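Local atomic coordinates of 3-dehydroshikimate dehydratase (Bacillus anthracis, PDB entry 3DX5), a protein that catalyses the manganese-dependent dehydration of 3-dehydroshikimate to 3,4-dihydroxybenzoate, the catechol precursor of the siderophore petrobactin. Residues Lys2-Arg11 and Phe29-His38; Arg191-Lys200 and Val243-Glu253. All coordinates share one frame; numbering follows the deposited sequence.

Contact 1 (Lys2-Arg11 and Phe29-His38); sequences KYSLCTISFR and FEGIELWGTH. With DHB (3,4-dihydroxybenzoic acid), chain D.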
loop_
_atom_site.group_PDB
_atom_site.type_symbol
_atom_site.label_atom_id
_atom_site.label_comp_id
_atom_site.label_asym_id
_atom_site.label_seq_id
_atom_site.Cartn_x
_atom_site.Cartn_y
_atom_site.Cartn_z
ATOM N N LYS A 2 -18.693 11.413 -17.612
ATOM C CA LYS A 2 -18.756 10.209 -16.782
ATOM C C LYS A 2 -17.596 10.163 -15.814
ATOM O O LYS A 2 -16.446 10.267 -16.221
ATOM C CB LYS A 2 -18.725 8.960 -17.649
ATOM C CG LYS A 2 -20.096 8.615 -18.214
ATOM C CD LYS A 2 -20.071 8.233 -19.668
ATOM C CE LYS A 2 -19.281 6.974 -19.955
ATOM N NZ LYS A 2 -18.072 7.296 -20.721
ATOM N N TYR A 3 -17.922 9.972 -14.546
ATOM C CA TYR A 3 -16.913 9.940 -13.493
ATOM C C TYR A 3 -16.742 8.524 -13.002
ATOM O O TYR A 3 -17.727 7.750 -12.891
ATOM C CB TYR A 3 -17.301 10.857 -12.318
ATOM C CG TYR A 3 -17.251 12.280 -12.748
ATOM C CD1 TYR A 3 -16.009 12.909 -12.923
ATOM C CD2 TYR A 3 -18.420 12.993 -13.038
ATOM C CE1 TYR A 3 -15.929 14.235 -13.391
ATOM C CE2 TYR A 3 -18.363 14.349 -13.500
ATOM C CZ TYR A 3 -17.094 14.939 -13.685
ATOM O OH TYR A 3 -16.960 16.239 -14.149
ATOM N N SER A 4 -15.501 8.203 -12.679
ATOM C CA SER A 4 -15.214 6.939 -12.058
ATOM C C SER A 4 -14.467 7.106 -10.736
ATOM O O SER A 4 -13.784 8.094 -10.486
ATOM C CB SER A 4 -14.454 5.996 -13.018
ATOM O OG SER A 4 -13.402 6.679 -13.681
ATOM N N LEU A 5 -14.594 6.086 -9.911
ATOM C CA LEU A 5 -13.925 5.998 -8.645
ATOM C C LEU A 5 -12.723 5.033 -8.840
ATOM O O LEU A 5 -12.872 4.032 -9.525
ATOM C CB LEU A 5 -14.982 5.393 -7.709
ATOM C CG LEU A 5 -14.638 4.974 -6.321
ATOM C CD1 LEU A 5 -15.897 4.923 -5.512
ATOM C CD2 LEU A 5 -13.990 3.588 -6.395
ATOM N N CYS A 6 -11.566 5.294 -8.240
ATOM C CA CYS A 6 -10.440 4.344 -8.287
ATOM C C CYS A 6 -10.365 3.581 -6.994
ATOM O O CYS A 6 -10.284 4.198 -5.933
ATOM C CB CYS A 6 -9.100 5.052 -8.316
ATOM S SG CYS A 6 -9.016 6.324 -9.435
ATOM N N THR A 7 -10.307 2.262 -7.072
ATOM C CA THR A 7 -10.114 1.457 -5.845
ATOM C C THR A 7 -8.749 1.694 -5.165
ATOM O O THR A 7 -8.634 1.467 -3.976
ATOM C CB THR A 7 -10.368 -0.042 -6.091
ATOM O OG1 THR A 7 -9.296 -0.598 -6.856
ATOM C CG2 THR A 7 -11.714 -0.240 -6.845
ATOM N N ILE A 8 -7.745 2.199 -5.905
ATOM C CA ILE A 8 -6.489 2.612 -5.265
ATOM C C ILE A 8 -6.698 3.676 -4.143
ATOM O O ILE A 8 -5.915 3.741 -3.215
ATOM C CB ILE A 8 -5.437 3.109 -6.303
ATOM C CG1 ILE A 8 -4.009 3.094 -5.707
ATOM C CG2 ILE A 8 -5.843 4.474 -6.945
ATOM C CD1 ILE A 8 -2.847 3.335 -6.806
ATOM N N SER A 9 -7.778 4.470 -4.215
ATOM C CA SER A 9 -8.079 5.454 -3.159
ATOM C C SER A 9 -8.312 4.781 -1.816
ATOM O O SER A 9 -8.249 5.435 -0.764
ATOM C CB SER A 9 -9.319 6.331 -3.547
ATOM O OG SER A 9 -9.025 7.056 -4.741
ATOM N N PHE A 10 -8.615 3.477 -1.854
ATOM C CA PHE A 10 -8.966 2.714 -0.631
ATOM C C PHE A 10 -7.844 1.761 -0.201
ATOM O O PHE A 10 -8.085 0.858 0.602
ATOM C CB PHE A 10 -10.266 1.928 -0.894
ATOM C CG PHE A 10 -11.433 2.818 -1.159
ATOM C CD1 PHE A 10 -12.217 3.281 -0.089
ATOM C CD2 PHE A 10 -11.717 3.255 -2.459
ATOM C CE1 PHE A 10 -13.285 4.165 -0.307
ATOM C CE2 PHE A 10 -12.771 4.152 -2.695
ATOM C CZ PHE A 10 -13.555 4.606 -1.620
ATOM N N ARG A 11 -6.627 1.965 -0.732
ATOM C CA ARG A 11 -5.487 1.018 -0.524
ATOM C C ARG A 11 -5.055 0.914 0.951
ATOM O O ARG A 11 -4.376 -0.041 1.328
ATOM C CB ARG A 11 -4.293 1.446 -1.403
ATOM C CG ARG A 11 -3.597 2.795 -0.913
ATOM C CD ARG A 11 -2.799 3.523 -2.062
ATOM N NE ARG A 11 -2.285 4.809 -1.542
ATOM C CZ ARG A 11 -3.068 5.869 -1.280
ATOM N NH1 ARG A 11 -4.368 5.849 -1.595
ATOM N NH2 ARG A 11 -2.551 6.964 -0.739
ATOM N N PHE A 29 -21.341 7.846 -9.407
ATOM C CA PHE A 29 -20.281 7.397 -10.314
ATOM C C PHE A 29 -20.869 6.446 -11.348
ATOM O O PHE A 29 -21.822 5.709 -11.066
ATOM C CB PHE A 29 -19.181 6.672 -9.573
ATOM C CG PHE A 29 -18.380 7.556 -8.682
ATOM C CD1 PHE A 29 -17.306 8.296 -9.196
ATOM C CD2 PHE A 29 -18.734 7.711 -7.352
ATOM C CE1 PHE A 29 -16.555 9.134 -8.362
ATOM C CE2 PHE A 29 -17.994 8.527 -6.513
ATOM C CZ PHE A 29 -16.884 9.236 -7.017
ATOM N N GLU A 30 -20.303 6.440 -12.541
ATOM C CA GLU A 30 -20.745 5.468 -13.532
ATOM C C GLU A 30 -19.699 4.435 -13.862
ATOM O O GLU A 30 -19.909 3.559 -14.719
ATOM C CB GLU A 30 -21.198 6.189 -14.793
ATOM C CG GLU A 30 -22.567 6.808 -14.592
ATOM C CD GLU A 30 -22.957 7.644 -15.785
ATOM O OE1 GLU A 30 -23.051 7.122 -16.907
ATOM O OE2 GLU A 30 -23.115 8.845 -15.602
ATOM N N GLY A 31 -18.563 4.517 -13.182
ATOM C CA GLY A 31 -17.509 3.566 -13.444
ATOM C C GLY A 31 -16.639 3.347 -12.223
ATOM O O GLY A 31 -16.627 4.177 -11.276
ATOM N N ILE A 32 -15.943 2.211 -12.233
ATOM C CA ILE A 32 -14.913 1.920 -11.225
ATOM C C ILE A 32 -13.625 1.575 -11.979
ATOM O O ILE A 32 -13.632 0.725 -12.873
ATOM C CB ILE A 32 -15.352 0.769 -10.296
ATOM C CG1 ILE A 32 -16.532 1.248 -9.426
ATOM C CG2 ILE A 32 -14.157 0.286 -9.430
ATOM C CD1 ILE A 32 -17.266 0.082 -8.741
ATOM N N GLU A 33 -12.534 2.243 -11.619
ATOM C CA GLU A 33 -11.226 1.934 -12.171
ATOM C C GLU A 33 -10.582 1.050 -11.119
ATOM O O GLU A 33 -10.300 1.482 -9.957
ATOM C CB GLU A 33 -10.414 3.228 -12.422
ATOM C CG GLU A 33 -8.898 2.966 -12.682
ATOM C CD GLU A 33 -8.097 4.262 -12.898
ATOM O OE1 GLU A 33 -8.712 5.340 -13.134
ATOM O OE2 GLU A 33 -6.837 4.217 -12.821
ATOM N N LEU A 34 -10.370 -0.206 -11.504
ATOM C CA LEU A 34 -9.994 -1.230 -10.557
ATOM C C LEU A 34 -8.486 -1.387 -10.561
ATOM O O LEU A 34 -7.904 -1.709 -11.614
ATOM C CB LEU A 34 -10.648 -2.560 -10.948
ATOM C CG LEU A 34 -10.602 -3.732 -9.982
ATOM C CD1 LEU A 34 -11.049 -3.431 -8.591
ATOM C CD2 LEU A 34 -11.532 -4.792 -10.604
ATOM N N TRP A 35 -7.859 -1.215 -9.398
ATOM C CA TRP A 35 -6.413 -1.426 -9.263
ATOM C C TRP A 35 -6.101 -2.911 -9.557
ATOM O O TRP A 35 -6.856 -3.794 -9.127
ATOM C CB TRP A 35 -6.050 -1.105 -7.820
ATOM C CG TRP A 35 -4.623 -0.726 -7.551
ATOM C CD1 TRP A 35 -3.662 -0.281 -8.454
ATOM C CD2 TRP A 35 -4.002 -0.710 -6.255
ATOM N NE1 TRP A 35 -2.479 -0.003 -7.770
ATOM C CE2 TRP A 35 -2.668 -0.262 -6.429
ATOM C CE3 TRP A 35 -4.458 -1.027 -4.957
ATOM C CZ2 TRP A 35 -1.776 -0.135 -5.343
ATOM C CZ3 TRP A 35 -3.569 -0.906 -3.881
ATOM C CH2 TRP A 35 -2.245 -0.464 -4.086
ATOM N N GLY A 36 -5.029 -3.181 -10.305
ATOM C CA GLY A 36 -4.721 -4.518 -10.764
ATOM C C GLY A 36 -4.588 -5.530 -9.641
ATOM O O GLY A 36 -5.092 -6.666 -9.758
ATOM N N THR A 37 -3.950 -5.140 -8.523
ATOM C CA THR A 37 -3.806 -6.086 -7.416
ATOM C C THR A 37 -5.154 -6.439 -6.770
ATOM O O THR A 37 -5.361 -7.585 -6.319
ATOM C CB THR A 37 -2.795 -5.587 -6.333
ATOM O OG1 THR A 37 -2.618 -6.638 -5.391
ATOM C CG2 THR A 37 -3.341 -4.308 -5.588
ATOM N N HIS A 38 -6.077 -5.462 -6.721
ATOM C CA HIS A 38 -7.437 -5.712 -6.265
ATOM C C HIS A 38 -8.188 -6.679 -7.191
ATOM O O HIS A 38 -8.828 -7.615 -6.701
ATOM C CB HIS A 38 -8.224 -4.395 -6.165
ATOM C CG HIS A 38 -7.793 -3.525 -5.011
ATOM N ND1 HIS A 38 -8.175 -2.206 -4.888
ATOM C CD2 HIS A 38 -7.010 -3.794 -3.934
ATOM C CE1 HIS A 38 -7.704 -1.719 -3.750
ATOM N NE2 HIS A 38 -6.977 -2.656 -3.165
HETATM C C1 DHB D . -0.083 6.241 -9.155
HETATM C C2 DHB D . -0.739 7.134 -9.997
HETATM C C3 DHB D . -0.488 8.507 -9.908
HETATM O O3 DHB D . -1.091 9.446 -10.704
HETATM C C4 DHB D . 0.500 8.973 -8.933
HETATM O O4 DHB D . 0.722 10.305 -8.882
HETATM C C5 DHB D . 1.173 8.068 -8.117
HETATM C C6 DHB D . 0.866 6.701 -8.237
HETATM C C DHB D . -0.397 4.759 -9.266
HETATM O O1 DHB D . 0.167 3.892 -8.590
HETATM O O2 DHB D . -1.342 4.354 -10.111
HETATM O O HOH W 1 -20.710 9.816 -13.358
HETATM O O HOH W 2 -7.548 2.199 -8.876
HETATM O O HOH W 3 -5.777 -2.425 -0.727
#
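T7 meets H38 and W35 just beyond the end of strand 2-6, and its side chain uses every atom. T7 CB lies against the H38 imidazole, 3.3 Å from H38 ND1. OG1, held between the backbone N and the carbonyl carbon of its own residue (chi1 72°), touches that ring at its edge, with T7 OG1 and H38 ND1 hydrogen-bonded at 2.8 Å. The same oxygen accepts a nearly straight bond from the N-cap residue, W35 N to T7 OG1 at 3.0 Å, so two partners grip it as helix 36-45 begins. The methyl T7 CG2 turns to I32 CG2 at 3.6 Å and L34 CD1.

One residue on, I8 crosses W35 at about a right angle. I8 CD1 makes a CH-pi contact over the indole's five-membered ring and comes 3.5 Å from O1 of the bound dihydroxybenzoate, while W35 NE1 is hydrogen-bonded to Y70 OH, on a substrate-binding residue. Toward the N-terminal ends the strands run parallel, E33 N bonding to L5 O at 2.8 Å, and L5 CB lies over a face of the F29 ring. With helix 17-26 as the connection, this is a beta-alpha-beta unit of a TIM barrel, its C-terminal strand ends facing the dihydroxybenzoate pocket.

Contact 2 (Arg191-Lys200 and Val243-Glu253); sequences RPWIQHYHFK and VRDTDHFASLE. With MN (manganese (II) ion), chain B; DHB (3,4-dihydroxybenzoic acid), chain D.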
loop_
_atom_site.group_PDB
_atom_site.type_symbol
_atom_site.label_atom_id
_atom_site.label_comp_id
_atom_site.label_asym_id
_atom_site.label_seq_id
_atom_site.Cartn_x
_atom_site.Cartn_y
_atom_site.Cartn_z
ATOM N N ARG A 191 -5.585 14.334 -27.948
ATOM C CA ARG A 191 -6.926 13.827 -28.222
ATOM C C ARG A 191 -7.064 12.517 -29.045
ATOM O O ARG A 191 -7.848 11.649 -28.655
ATOM C CB ARG A 191 -7.859 14.908 -28.805
ATOM C CG ARG A 191 -9.348 14.507 -28.576
ATOM C CD ARG A 191 -10.333 15.580 -29.024
ATOM N NE ARG A 191 -11.713 15.121 -28.828
ATOM C CZ ARG A 191 -12.779 15.918 -28.781
ATOM N NH1 ARG A 191 -12.649 17.240 -28.915
ATOM N NH2 ARG A 191 -13.983 15.383 -28.611
ATOM N N PRO A 192 -6.334 12.379 -30.171
ATOM C CA PRO A 192 -6.489 11.160 -30.962
ATOM C C PRO A 192 -6.157 9.861 -30.213
ATOM O O PRO A 192 -6.650 8.805 -30.610
ATOM C CB PRO A 192 -5.505 11.358 -32.127
ATOM C CG PRO A 192 -5.428 12.845 -32.302
ATOM C CD PRO A 192 -5.440 13.347 -30.846
ATOM N N TRP A 193 -5.357 9.940 -29.145
ATOM C CA TRP A 193 -4.944 8.759 -28.368
ATOM C C TRP A 193 -5.616 8.602 -27.005
ATOM O O TRP A 193 -5.455 7.597 -26.348
ATOM C CB TRP A 193 -3.426 8.785 -28.155
ATOM C CG TRP A 193 -2.697 8.756 -29.432
ATOM C CD1 TRP A 193 -2.354 7.644 -30.150
ATOM C CD2 TRP A 193 -2.248 9.894 -30.203
ATOM N NE1 TRP A 193 -1.692 8.017 -31.300
ATOM C CE2 TRP A 193 -1.616 9.386 -31.360
ATOM C CE3 TRP A 193 -2.310 11.285 -30.016
ATOM C CZ2 TRP A 193 -1.045 10.231 -32.353
ATOM C CZ3 TRP A 193 -1.752 12.128 -30.998
ATOM C CH2 TRP A 193 -1.122 11.595 -32.145
ATOM N N ILE A 194 -6.366 9.595 -26.561
ATOM C CA ILE A 194 -6.875 9.553 -25.180
ATOM C C ILE A 194 -8.035 8.554 -25.036
ATOM O O ILE A 194 -8.949 8.564 -25.859
ATOM C CB ILE A 194 -7.351 10.947 -24.737
ATOM C CG1 ILE A 194 -6.141 11.878 -24.548
ATOM C CG2 ILE A 194 -8.262 10.893 -23.419
ATOM C CD1 ILE A 194 -6.598 13.296 -24.457
ATOM N N GLN A 195 -8.020 7.728 -23.986
ATOM C CA GLN A 195 -9.178 6.857 -23.708
ATOM C C GLN A 195 -9.715 7.011 -22.288
ATOM O O GLN A 195 -10.772 6.455 -21.955
ATOM C CB GLN A 195 -8.834 5.393 -23.968
ATOM C CG GLN A 195 -8.470 5.100 -25.413
ATOM C CD GLN A 195 -9.675 4.856 -26.292
ATOM O OE1 GLN A 195 -10.433 5.772 -26.613
ATOM N NE2 GLN A 195 -9.851 3.601 -26.704
ATOM N N HIS A 196 -8.988 7.757 -21.451
ATOM C CA HIS A 196 -9.316 7.860 -20.016
ATOM C C HIS A 196 -8.636 9.090 -19.432
ATOM O O HIS A 196 -7.607 9.563 -19.964
ATOM C CB HIS A 196 -8.846 6.582 -19.260
ATOM C CG HIS A 196 -9.707 6.176 -18.088
ATOM N ND1 HIS A 196 -9.715 6.851 -16.883
ATOM C CD2 HIS A 196 -10.519 5.108 -17.913
ATOM C CE1 HIS A 196 -10.516 6.236 -16.030
ATOM N NE2 HIS A 196 -11.014 5.170 -16.632
ATOM N N TYR A 197 -9.203 9.633 -18.361
ATOM C CA TYR A 197 -8.523 10.726 -17.617
ATOM C C TYR A 197 -8.346 10.367 -16.143
ATOM O O TYR A 197 -9.092 9.565 -15.607
ATOM C CB TYR A 197 -9.310 12.045 -17.640
ATOM C CG TYR A 197 -9.862 12.403 -18.990
ATOM C CD1 TYR A 197 -9.058 13.019 -19.948
ATOM C CD2 TYR A 197 -11.211 12.120 -19.317
ATOM C CE1 TYR A 197 -9.560 13.345 -21.204
ATOM C CE2 TYR A 197 -11.727 12.463 -20.556
ATOM C CZ TYR A 197 -10.882 13.065 -21.496
ATOM O OH TYR A 197 -11.374 13.413 -22.741
ATOM N N HIS A 198 -7.379 11.020 -15.506
ATOM C CA HIS A 198 -7.247 11.106 -14.047
ATOM C C HIS A 198 -7.368 12.563 -13.673
ATOM O O HIS A 198 -6.692 13.407 -14.274
ATOM C CB HIS A 198 -5.862 10.587 -13.597
ATOM C CG HIS A 198 -5.806 9.100 -13.434
ATOM N ND1 HIS A 198 -4.682 8.436 -12.969
ATOM C CD2 HIS A 198 -6.744 8.149 -13.666
ATOM C CE1 HIS A 198 -4.942 7.140 -12.911
ATOM N NE2 HIS A 198 -6.185 6.940 -13.332
ATOM N N PHE A 199 -8.194 12.855 -12.672
ATOM C CA PHE A 199 -8.380 14.203 -12.165
ATOM C C PHE A 199 -7.898 14.236 -10.707
ATOM O O PHE A 199 -8.483 13.571 -9.845
ATOM C CB PHE A 199 -9.882 14.563 -12.123
ATOM C CG PHE A 199 -10.514 14.933 -13.471
ATOM C CD1 PHE A 199 -9.825 14.805 -14.673
ATOM C CD2 PHE A 199 -11.843 15.341 -13.514
ATOM C CE1 PHE A 199 -10.438 15.132 -15.895
ATOM C CE2 PHE A 199 -12.470 15.677 -14.722
ATOM C CZ PHE A 199 -11.761 15.575 -15.921
ATOM N N LYS A 200 -6.863 15.013 -10.407
ATOM C CA LYS A 200 -6.532 15.279 -9.001
ATOM C C LYS A 200 -5.909 16.670 -8.966
ATOM O O LYS A 200 -5.558 17.216 -10.018
ATOM C CB LYS A 200 -5.619 14.176 -8.383
ATOM C CG LYS A 200 -4.248 13.943 -9.108
ATOM C CD LYS A 200 -3.410 12.903 -8.323
ATOM C CE LYS A 200 -2.019 12.667 -8.951
ATOM N NZ LYS A 200 -2.105 12.063 -10.329
ATOM N N VAL A 243 -13.325 18.617 -21.830
ATOM C CA VAL A 243 -13.443 17.184 -21.933
ATOM C C VAL A 243 -14.866 16.659 -21.713
ATOM O O VAL A 243 -15.150 15.490 -21.996
ATOM C CB VAL A 243 -12.405 16.446 -21.037
ATOM C CG1 VAL A 243 -10.981 17.033 -21.289
ATOM C CG2 VAL A 243 -12.791 16.530 -19.571
ATOM N N ARG A 244 -15.767 17.519 -21.271
ATOM C CA ARG A 244 -17.113 17.048 -20.898
ATOM C C ARG A 244 -17.944 16.439 -21.999
ATOM O O ARG A 244 -18.883 15.728 -21.690
ATOM C CB ARG A 244 -17.948 18.098 -20.145
ATOM C CG ARG A 244 -18.549 19.197 -20.971
ATOM C CD ARG A 244 -18.999 20.239 -19.997
ATOM N NE ARG A 244 -19.932 21.241 -20.512
ATOM C CZ ARG A 244 -19.673 22.149 -21.457
ATOM N NH1 ARG A 244 -18.499 22.193 -22.084
ATOM N NH2 ARG A 244 -20.617 23.010 -21.804
ATOM N N ASP A 245 -17.613 16.705 -23.261
ATOM C CA ASP A 245 -18.317 16.077 -24.387
ATOM C C ASP A 245 -17.397 15.131 -25.163
ATOM O O ASP A 245 -17.463 15.049 -26.394
ATOM C CB ASP A 245 -18.866 17.130 -25.362
ATOM C CG ASP A 245 -19.895 18.025 -24.731
ATOM O OD1 ASP A 245 -21.054 17.576 -24.564
ATOM O OD2 ASP A 245 -19.554 19.187 -24.418
ATOM N N THR A 246 -16.508 14.463 -24.440
ATOM C CA THR A 246 -15.813 13.277 -24.950
ATOM C C THR A 246 -16.502 12.144 -24.216
ATOM O O THR A 246 -17.225 12.378 -23.234
ATOM C CB THR A 246 -14.267 13.244 -24.652
ATOM O OG1 THR A 246 -14.038 13.157 -23.239
ATOM C CG2 THR A 246 -13.571 14.501 -25.173
ATOM N N ASP A 247 -16.255 10.924 -24.672
ATOM C CA ASP A 247 -16.940 9.777 -24.130
ATOM C C ASP A 247 -16.151 9.063 -23.018
ATOM O O ASP A 247 -16.610 8.053 -22.488
ATOM C CB ASP A 247 -17.259 8.816 -25.281
ATOM C CG ASP A 247 -18.227 9.421 -26.292
ATOM O OD1 ASP A 247 -19.122 10.183 -25.887
ATOM O OD2 ASP A 247 -18.093 9.130 -27.493
ATOM N N HIS A 248 -14.987 9.593 -22.660
ATOM C CA HIS A 248 -14.047 8.878 -21.751
ATOM C C HIS A 248 -14.346 9.136 -20.299
ATOM O O HIS A 248 -14.873 10.202 -19.927
ATOM C CB HIS A 248 -12.592 9.229 -22.082
ATOM C CG HIS A 248 -12.304 9.190 -23.557
ATOM N ND1 HIS A 248 -12.577 8.087 -24.342
ATOM C CD2 HIS A 248 -11.829 10.144 -24.400
ATOM C CE1 HIS A 248 -12.245 8.350 -25.600
ATOM N NE2 HIS A 248 -11.793 9.596 -25.659
ATOM N N PHE A 249 -14.075 8.137 -19.471
ATOM C CA PHE A 249 -14.261 8.303 -18.044
ATOM C C PHE A 249 -13.161 9.192 -17.477
ATOM O O PHE A 249 -11.992 9.121 -17.916
ATOM C CB PHE A 249 -14.210 6.935 -17.351
ATOM C CG PHE A 249 -15.548 6.196 -17.352
ATOM C CD1 PHE A 249 -15.870 5.278 -18.382
ATOM C CD2 PHE A 249 -16.477 6.425 -16.335
ATOM C CE1 PHE A 249 -17.119 4.615 -18.386
ATOM C CE2 PHE A 249 -17.702 5.759 -16.313
ATOM C CZ PHE A 249 -18.035 4.846 -17.343
ATOM N N ALA A 250 -13.520 9.987 -16.473
ATOM C CA ALA A 250 -12.519 10.691 -15.685
ATOM C C ALA A 250 -12.572 10.125 -14.299
ATOM O O ALA A 250 -13.611 10.206 -13.640
ATOM C CB ALA A 250 -12.815 12.235 -15.659
ATOM N N SER A 251 -11.457 9.558 -13.827
ATOM C CA SER A 251 -11.402 9.074 -12.449
ATOM C C SER A 251 -11.033 10.195 -11.474
ATOM O O SER A 251 -10.119 10.975 -11.765
ATOM C CB SER A 251 -10.330 7.986 -12.332
ATOM O OG SER A 251 -10.876 6.738 -12.699
ATOM N N LEU A 252 -11.683 10.229 -10.306
ATOM C CA LEU A 252 -11.311 11.130 -9.240
ATOM C C LEU A 252 -10.201 10.433 -8.453
ATOM O O LEU A 252 -10.480 9.654 -7.527
ATOM C CB LEU A 252 -12.524 11.482 -8.327
ATOM C CG LEU A 252 -13.734 12.061 -9.076
ATOM C CD1 LEU A 252 -14.831 12.481 -8.096
ATOM C CD2 LEU A 252 -13.314 13.256 -10.005
ATOM N N GLU A 253 -8.955 10.680 -8.852
ATOM C CA GLU A 253 -7.825 9.946 -8.307
ATOM C C GLU A 253 -7.388 10.539 -6.984
ATOM O O GLU A 253 -6.370 11.262 -6.919
ATOM C CB GLU A 253 -6.653 9.998 -9.286
ATOM C CG GLU A 253 -5.583 8.935 -9.002
ATOM C CD GLU A 253 -4.422 9.012 -9.991
ATOM O OE1 GLU A 253 -4.130 10.134 -10.463
ATOM O OE2 GLU A 253 -3.815 7.950 -10.298
HETATM MN MN MN B . -2.718 9.124 -12.049
HETATM C C1 DHB D . -0.083 6.241 -9.155
HETATM C C2 DHB D . -0.739 7.134 -9.997
HETATM C C3 DHB D . -0.488 8.507 -9.908
HETATM O O3 DHB D . -1.091 9.446 -10.704
HETATM C C4 DHB D . 0.500 8.973 -8.933
HETATM O O4 DHB D . 0.722 10.305 -8.882
HETATM C C5 DHB D . 1.173 8.068 -8.117
HETATM C C6 DHB D . 0.866 6.701 -8.237
HETATM C C DHB D . -0.397 4.759 -9.266
HETATM O O1 DHB D . 0.167 3.892 -8.590
HETATM O O2 DHB D . -1.342 4.354 -10.111
HETATM O O HOH W 4 -10.486 11.660 -27.165
HETATM O O HOH W 5 -12.879 5.660 -20.603
HETATM O O HOH W 6 -13.619 5.617 -23.674
#
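H198 and E253 converge on one manganese ion from strand 194-202 and from just beyond strand 249-252, their side chains crossing with the imidazole and carboxylate planes 59° apart. H198 presents ND1 to the metal at 2.3 Å, whereas E253 embraces it with both OE1 and OE2. With CG anti to the backbone N (chi1 -163°) and the chain extended beyond it, E253 brings its carboxylate to the metal, and E253 CG passes over one face of the H198 ring. The far nitrogen, H198 NE2, is hydrogen-bonded to E33, a second-shell carboxylate that fixes the rotation of the ring. K200 comes in from above the plane of the E253 carboxylate: its NZ forms a salt bridge to E253 OE1 at 2.8 Å and also donates to O3 of the bound dihydroxybenzoate. That oxygen is itself a ligand of the metal, and E142 and D172 complete the protein side of the site.

On the face carrying Y197, F199, A250 and L252 the contacts are mostly apolar and aromatic. A250 CB sits over one face of the F199 ring, 3.6 Å from its centroid, while V243 CG2 approaches the edge of that ring. The Y197 ring meets the same valine the other way, with V243 CG2 over a face near the rim and V243 CB 3.7 Å from Y197 CZ, and T246 OG1 at its edge. Y197 OH donates to T246 OG1 at 2.7 Å, and T246 OG1 in turn donates to V243 O, in its carbonyl plane, so the two bonds tie the tyrosine to the type I turn V243-T246. Between the two faces runs a parallel ladder, with F199 N bonding to S251 O at 2.8 Å. Metal ligands at or just past the C-terminal ends of adjacent barrel strands are characteristic of the xylose isomerase-like TIM barrel and here form the catalytic metal site.

Overall arrangement
The two contacts illustrate how a closed barrel brings together distant parts of a sequence. Contact 1 closes near the N-terminus before contact 2 opens, yet their centres lie about 14 Å apart, and they share one sheet because strand 249-252 pairs in parallel with both 2-6 and 194-202. The order 31-35, 2-6, 249-252, 194-202 therefore runs continuously around the wall, across the seam where the last strand meets the first. Inside that seam S251 OG of contact 2 is probably hydrogen-bonded to both E33 OE1 and S4 OG of contact 1. Both contacts reach the dihydroxybenzoate: contact 2 supplies metal ligands, and contact 1 adds I8 to the pocket wall and, through E33, the second-shell partner of the metal-binding H198.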